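Local coordinates for leucine-rich repeat protein (Bacteroides thetaiotaomicron, PDB 4ECN), which is of unknown function but, as an extracellular leucine-rich repeat protein, probably binds a partner protein, at residues T372-E377 against K449-Y454; E378-I383 against D492-E497. All coordinates share one frame; numbering follows the deposited sequence.

Contact 1: T372-E377 against K449-Y454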
loop_
_atom_site.group_PDB
_atom_site.type_symbol
_atom_site.label_atom_id
_atom_site.label_comp_id
_atom_site.label_asym_id
_atom_site.label_seq_id
_atom_site.Cartn_x
_atom_site.Cartn_y
_atom_site.Cartn_z
ATOM N N THR A 372 5.895 -9.532 -7.000
ATOM C CA THR A 372 6.386 -10.910 -7.099
ATOM C C THR A 372 7.780 -10.997 -7.704
ATOM O O THR A 372 8.182 -10.110 -8.457
ATOM C CB THR A 372 5.435 -11.785 -7.950
ATOM O OG1 THR A 372 5.272 -11.204 -9.248
ATOM C CG2 THR A 372 4.096 -12.056 -7.274
ATOM N N PRO A 373 8.521 -12.098 -7.439
ATOM C CA PRO A 373 9.847 -12.221 -8.033
ATOM C C PRO A 373 9.771 -12.406 -9.546
ATOM O O PRO A 373 8.830 -13.027 -10.067
ATOM C CB PRO A 373 10.432 -13.460 -7.344
ATOM C CG PRO A 373 9.556 -13.714 -6.154
ATOM C CD PRO A 373 8.220 -13.260 -6.571
ATOM N N ASP A 374 10.787 -11.841 -10.241
ATOM C CA ASP A 374 11.025 -11.899 -11.684
ATOM C C ASP A 374 9.764 -11.516 -12.456
ATOM O O ASP A 374 9.090 -12.375 -13.029
ATOM C CB ASP A 374 11.519 -13.294 -12.096
ATOM C CG ASP A 374 12.796 -13.719 -11.410
ATOM O OD1 ASP A 374 13.860 -13.115 -11.703
ATOM O OD2 ASP A 374 12.747 -14.689 -10.622
HETATM N N MSE A 375 9.427 -10.224 -12.408
HETATM C CA MSE A 375 8.281 -9.678 -13.123
HETATM C C MSE A 375 8.690 -9.262 -14.525
HETATM O O MSE A 375 9.867 -8.956 -14.740
HETATM C CB MSE A 375 7.688 -8.469 -12.373
HETATM C CG MSE A 375 7.003 -8.818 -11.062
HETATM SE SE MSE A 375 6.180 -7.277 -10.160
HETATM C CE MSE A 375 7.624 -6.117 -10.096
ATOM N N SER A 376 7.727 -9.196 -15.463
ATOM C CA SER A 376 8.013 -8.702 -16.806
ATOM C C SER A 376 8.173 -7.189 -16.777
ATOM O O SER A 376 7.730 -6.548 -15.813
ATOM C CB SER A 376 6.902 -9.097 -17.771
ATOM O OG SER A 376 5.641 -8.629 -17.326
ATOM N N GLU A 377 8.759 -6.602 -17.837
ATOM C CA GLU A 377 8.911 -5.151 -17.960
ATOM C C GLU A 377 7.552 -4.464 -17.755
ATOM O O GLU A 377 7.508 -3.425 -17.098
ATOM C CB GLU A 377 9.511 -4.794 -19.330
ATOM C CG GLU A 377 9.904 -3.337 -19.500
ATOM C CD GLU A 377 10.769 -3.040 -20.712
ATOM O OE1 GLU A 377 10.240 -3.076 -21.849
ATOM O OE2 GLU A 377 11.971 -2.737 -20.520
ATOM N N LYS A 449 20.453 -11.156 -4.961
ATOM C CA LYS A 449 19.462 -11.369 -6.030
ATOM C C LYS A 449 18.257 -10.411 -5.906
ATOM O O LYS A 449 17.373 -10.436 -6.761
ATOM C CB LYS A 449 18.968 -12.818 -6.040
ATOM C CG LYS A 449 20.007 -13.802 -6.522
ATOM C CD LYS A 449 19.428 -15.187 -6.751
ATOM C CE LYS A 449 20.521 -16.228 -6.889
ATOM N NZ LYS A 449 19.974 -17.526 -7.347
ATOM N N LEU A 450 18.262 -9.539 -4.871
ATOM C CA LEU A 450 17.206 -8.577 -4.548
ATOM C C LEU A 450 17.043 -7.580 -5.683
ATOM O O LEU A 450 18.027 -6.993 -6.134
ATOM C CB LEU A 450 17.516 -7.864 -3.222
ATOM C CG LEU A 450 16.339 -7.381 -2.368
ATOM C CD1 LEU A 450 15.504 -8.537 -1.861
ATOM C CD2 LEU A 450 16.835 -6.617 -1.156
ATOM N N GLN A 451 15.793 -7.472 -6.182
ATOM C CA GLN A 451 15.345 -6.630 -7.299
ATOM C C GLN A 451 14.566 -5.404 -6.831
ATOM O O GLN A 451 14.704 -4.324 -7.420
ATOM C CB GLN A 451 14.446 -7.444 -8.244
ATOM C CG GLN A 451 15.102 -8.674 -8.836
ATOM C CD GLN A 451 14.136 -9.591 -9.529
ATOM O OE1 GLN A 451 12.996 -9.806 -9.085
ATOM N NE2 GLN A 451 14.610 -10.212 -10.599
ATOM N N ILE A 452 13.699 -5.591 -5.816
ATOM C CA ILE A 452 12.835 -4.540 -5.283
ATOM C C ILE A 452 12.825 -4.589 -3.745
ATOM O O ILE A 452 12.636 -5.667 -3.182
ATOM C CB ILE A 452 11.397 -4.720 -5.866
ATOM C CG1 ILE A 452 11.373 -4.676 -7.404
ATOM C CG2 ILE A 452 10.442 -3.695 -5.307
ATOM C CD1 ILE A 452 10.174 -5.288 -7.973
ATOM N N ILE A 453 13.024 -3.425 -3.076
ATOM C CA ILE A 453 12.989 -3.290 -1.612
ATOM C C ILE A 453 12.050 -2.097 -1.274
ATOM O O ILE A 453 12.207 -1.007 -1.820
ATOM C CB ILE A 453 14.392 -3.190 -0.935
ATOM C CG1 ILE A 453 14.296 -3.397 0.582
ATOM C CG2 ILE A 453 15.174 -1.928 -1.290
ATOM C CD1 ILE A 453 15.569 -3.868 1.225
ATOM N N TYR A 454 11.038 -2.352 -0.424
ATOM C CA TYR A 454 10.052 -1.361 -0.004
ATOM C C TYR A 454 10.048 -1.197 1.517
ATOM O O TYR A 454 9.929 -2.171 2.266
ATOM C CB TYR A 454 8.633 -1.749 -0.487
ATOM C CG TYR A 454 8.202 -1.266 -1.863
ATOM C CD1 TYR A 454 8.926 -1.598 -3.000
ATOM C CD2 TYR A 454 6.976 -0.636 -2.047
ATOM C CE1 TYR A 454 8.507 -1.203 -4.272
ATOM C CE2 TYR A 454 6.544 -0.240 -3.316
ATOM C CZ TYR A 454 7.301 -0.548 -4.429
ATOM O OH TYR A 454 6.898 -0.143 -5.684
HETATM O O HOH W 1 10.431 -8.816 -9.532
#
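Asp374 and Gln451 join a connecting loop to the concave face of a leucine-rich repeat solenoid, just ahead of the parallel strand 452-456. The polar part is a two-bond exchange that uses both ends of the Gln451 amide, a task suited to glutamine, which carries an acceptor and a donor on one flat group. Backbone N of Asp374 gives its hydrogen to OE1 of Gln451 over 3.2 Å, nearly straight at 162° and on an in-plane lone pair. NE2 of Gln451 in turn reaches OD1 of Asp374, also at 3.2 Å, but from above the carboxylate, whose plane stands almost upright to the amide. With CG anti to its carbonyl carbon (chi1 -59°) and the chain extended beyond, Gln451 spans the gap to the loop.

The apolar part lies next door: CE of Met375, present as selenomethionine, meets CD1 of Ile452 at 3.4 Å, the two side chains crossing at about a right angle. Met375 is long and unbranched, bent at chi3 toward Ile452, whose beta-branched side chain suits a strand; it also touches Lys380 and Ile383 of helix 377-384.

A water completes the polar side, donating to OE1 of Gln451 and, at 2.8 Å, to the carbonyl O of Thr372.

Contact 2: E378-I383 against D492-E497; sequences ERKHRI and DLTDVE
Lys380 reaches from helix 377-384 to Thr494 and Asp495, at the start of strand 495-499 on the concave face of the solenoid. Its CB already points toward the strand, and with CG anti to the backbone N (chi1 -167°) and every later torsion extended, the side chain runs almost straight out from the helix. CB and CG pass the methyl CE of Met375, CG about 4.1 Å from it. CD carries the chain onward, and CE of Lys380 comes alongside the polar pair, 3.4 Å from OD1 of Asp495. At the tip, NZ donates to OG1 of Thr494 over 2.8 Å. That hydroxyl is a relay: it accepts from the lysine and passes its own hydrogen to OD1 of Asp495 (2.9 Å), on the lone pair anti to the other carboxylate oxygen. NZ of Lys380 stays 4.1 Å from OD1 of Asp495, too far for a salt bridge, though the negative charge probably still steadies the ammonium group. A valine in place of Thr494 would probably leave NZ without this acceptor and OD1 without one of its donors. Arg384, the last residue of the helix, forms a salt bridge with the same OD1. The helix thus lies over the sheet, with Ile383 packed on Tyr454 of strand 452-456 and Lys380 extending to the next strand, 495-499, which is flanked on its far side by strand 519-521.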
loop_
_atom_site.group_PDB
_atom_site.type_symbol
_atom_site.label_atom_id
_atom_site.label_comp_id
_atom_site.label_asym_id
_atom_site.label_seq_id
_atom_site.Cartn_x
_atom_site.Cartn_y
_atom_site.Cartn_z
ATOM N N GLU A 378 6.450 -5.097 -18.237
ATOM C CA GLU A 378 5.070 -4.599 -18.137
ATOM C C GLU A 378 4.557 -4.622 -16.704
ATOM O O GLU A 378 4.014 -3.616 -16.238
ATOM C CB GLU A 378 4.085 -5.396 -19.017
ATOM C CG GLU A 378 4.511 -5.593 -20.465
ATOM C CD GLU A 378 5.284 -6.877 -20.711
ATOM O OE1 GLU A 378 4.630 -7.927 -20.913
ATOM O OE2 GLU A 378 6.537 -6.840 -20.673
ATOM N N ARG A 379 4.693 -5.770 -16.018
ATOM C CA ARG A 379 4.240 -5.961 -14.639
ATOM C C ARG A 379 4.969 -5.023 -13.684
ATOM O O ARG A 379 4.331 -4.453 -12.787
ATOM C CB ARG A 379 4.444 -7.412 -14.209
ATOM C CG ARG A 379 3.327 -8.318 -14.668
ATOM C CD ARG A 379 2.275 -8.563 -13.596
ATOM N NE ARG A 379 2.759 -9.333 -12.437
ATOM C CZ ARG A 379 2.834 -8.860 -11.193
ATOM N NH1 ARG A 379 2.476 -7.606 -10.927
ATOM N NH2 ARG A 379 3.249 -9.638 -10.206
ATOM N N LYS A 380 6.294 -4.852 -13.906
ATOM C CA LYS A 380 7.193 -3.995 -13.119
ATOM C C LYS A 380 6.820 -2.514 -13.284
ATOM O O LYS A 380 6.809 -1.758 -12.308
ATOM C CB LYS A 380 8.651 -4.236 -13.555
ATOM C CG LYS A 380 9.723 -3.657 -12.627
ATOM C CD LYS A 380 11.122 -4.077 -13.077
ATOM C CE LYS A 380 12.186 -3.560 -12.149
ATOM N NZ LYS A 380 13.527 -4.120 -12.463
ATOM N N HIS A 381 6.487 -2.122 -14.518
ATOM C CA HIS A 381 6.106 -0.760 -14.845
ATOM C C HIS A 381 4.733 -0.424 -14.239
ATOM O O HIS A 381 4.580 0.667 -13.683
ATOM C CB HIS A 381 6.106 -0.555 -16.351
ATOM C CG HIS A 381 5.822 0.856 -16.736
ATOM N ND1 HIS A 381 6.754 1.861 -16.524
ATOM C CD2 HIS A 381 4.713 1.386 -17.302
ATOM C CE1 HIS A 381 6.181 2.968 -16.965
ATOM N NE2 HIS A 381 4.953 2.729 -17.449
ATOM N N ARG A 382 3.774 -1.375 -14.283
ATOM C CA ARG A 382 2.450 -1.207 -13.680
ATOM C C ARG A 382 2.555 -0.901 -12.181
ATOM O O ARG A 382 1.817 -0.051 -11.670
ATOM C CB ARG A 382 1.598 -2.465 -13.883
ATOM C CG ARG A 382 0.225 -2.178 -14.477
ATOM C CD ARG A 382 -0.802 -3.299 -14.306
ATOM N NE ARG A 382 -0.250 -4.648 -14.466
ATOM C CZ ARG A 382 -0.047 -5.266 -15.626
ATOM N NH1 ARG A 382 -0.328 -4.653 -16.774
ATOM N NH2 ARG A 382 0.464 -6.491 -15.650
ATOM N N ILE A 383 3.476 -1.608 -11.492
ATOM C CA ILE A 383 3.763 -1.473 -10.063
ATOM C C ILE A 383 4.464 -0.135 -9.807
ATOM O O ILE A 383 4.125 0.542 -8.824
ATOM C CB ILE A 383 4.606 -2.676 -9.519
ATOM C CG1 ILE A 383 3.804 -4.013 -9.513
ATOM C CG2 ILE A 383 5.179 -2.385 -8.138
ATOM C CD1 ILE A 383 2.429 -4.069 -8.655
ATOM N N ASP A 492 21.138 -6.092 -9.100
ATOM C CA ASP A 492 19.786 -6.369 -9.587
ATOM C C ASP A 492 18.736 -5.466 -8.920
ATOM O O ASP A 492 17.589 -5.464 -9.364
ATOM C CB ASP A 492 19.415 -7.845 -9.338
ATOM C CG ASP A 492 19.934 -8.873 -10.344
ATOM O OD1 ASP A 492 20.912 -8.558 -11.082
ATOM O OD2 ASP A 492 19.375 -10.003 -10.379
ATOM N N LEU A 493 19.118 -4.723 -7.848
ATOM C CA LEU A 493 18.220 -3.850 -7.084
ATOM C C LEU A 493 18.001 -2.534 -7.841
ATOM O O LEU A 493 18.827 -1.618 -7.772
ATOM C CB LEU A 493 18.759 -3.599 -5.647
ATOM C CG LEU A 493 17.905 -2.731 -4.687
ATOM C CD1 LEU A 493 16.467 -3.215 -4.590
ATOM C CD2 LEU A 493 18.492 -2.710 -3.323
ATOM N N THR A 494 16.856 -2.446 -8.532
ATOM C CA THR A 494 16.484 -1.303 -9.359
ATOM C C THR A 494 15.410 -0.439 -8.725
ATOM O O THR A 494 15.293 0.733 -9.075
ATOM C CB THR A 494 15.977 -1.803 -10.715
ATOM O OG1 THR A 494 14.840 -2.650 -10.517
ATOM C CG2 THR A 494 17.044 -2.545 -11.487
ATOM N N ASP A 495 14.600 -1.014 -7.824
ATOM C CA ASP A 495 13.501 -0.279 -7.201
ATOM C C ASP A 495 13.635 -0.230 -5.707
ATOM O O ASP A 495 13.836 -1.268 -5.085
ATOM C CB ASP A 495 12.160 -0.915 -7.569
ATOM C CG ASP A 495 11.740 -0.682 -9.006
ATOM O OD1 ASP A 495 12.504 -1.076 -9.923
ATOM O OD2 ASP A 495 10.626 -0.160 -9.215
ATOM N N VAL A 496 13.522 0.993 -5.130
ATOM C CA VAL A 496 13.577 1.271 -3.680
ATOM C C VAL A 496 12.486 2.249 -3.334
ATOM O O VAL A 496 12.273 3.207 -4.080
ATOM C CB VAL A 496 14.948 1.797 -3.168
ATOM C CG1 VAL A 496 14.917 2.057 -1.663
ATOM C CG2 VAL A 496 16.086 0.844 -3.520
ATOM N N GLU A 497 11.792 2.000 -2.207
ATOM C CA GLU A 497 10.780 2.878 -1.639
ATOM C C GLU A 497 11.092 3.125 -0.171
ATOM O O GLU A 497 11.294 2.184 0.599
ATOM C CB GLU A 497 9.359 2.322 -1.806
ATOM C CG GLU A 497 8.263 3.182 -1.176
ATOM C CD GLU A 497 6.850 2.828 -1.601
ATOM O OE1 GLU A 497 6.518 3.014 -2.798
ATOM O OE2 GLU A 497 6.057 2.414 -0.725
#

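Overall arrangement
The two contacts lie side by side, their centres about 6 Å apart, and alternate along the chain: 372-377 runs directly into 378-383, and then come 449-454 and 492-497. Their second segments feed neighbouring parallel strands, 452-456 and 495-499, joined by probable backbone hydrogen bonds from Ile453 to Asp495 and Glu497. Their first segments meet where Ser376 caps helix 377-384 by bonding the backbone N of Arg379. Together they seat one long excursion, inserted between strands 351-353 and 452-456, on the concave side of the repeat sheet. Part of the face that leucine-rich repeat proteins often use for binding is therefore occupied by the chain itself.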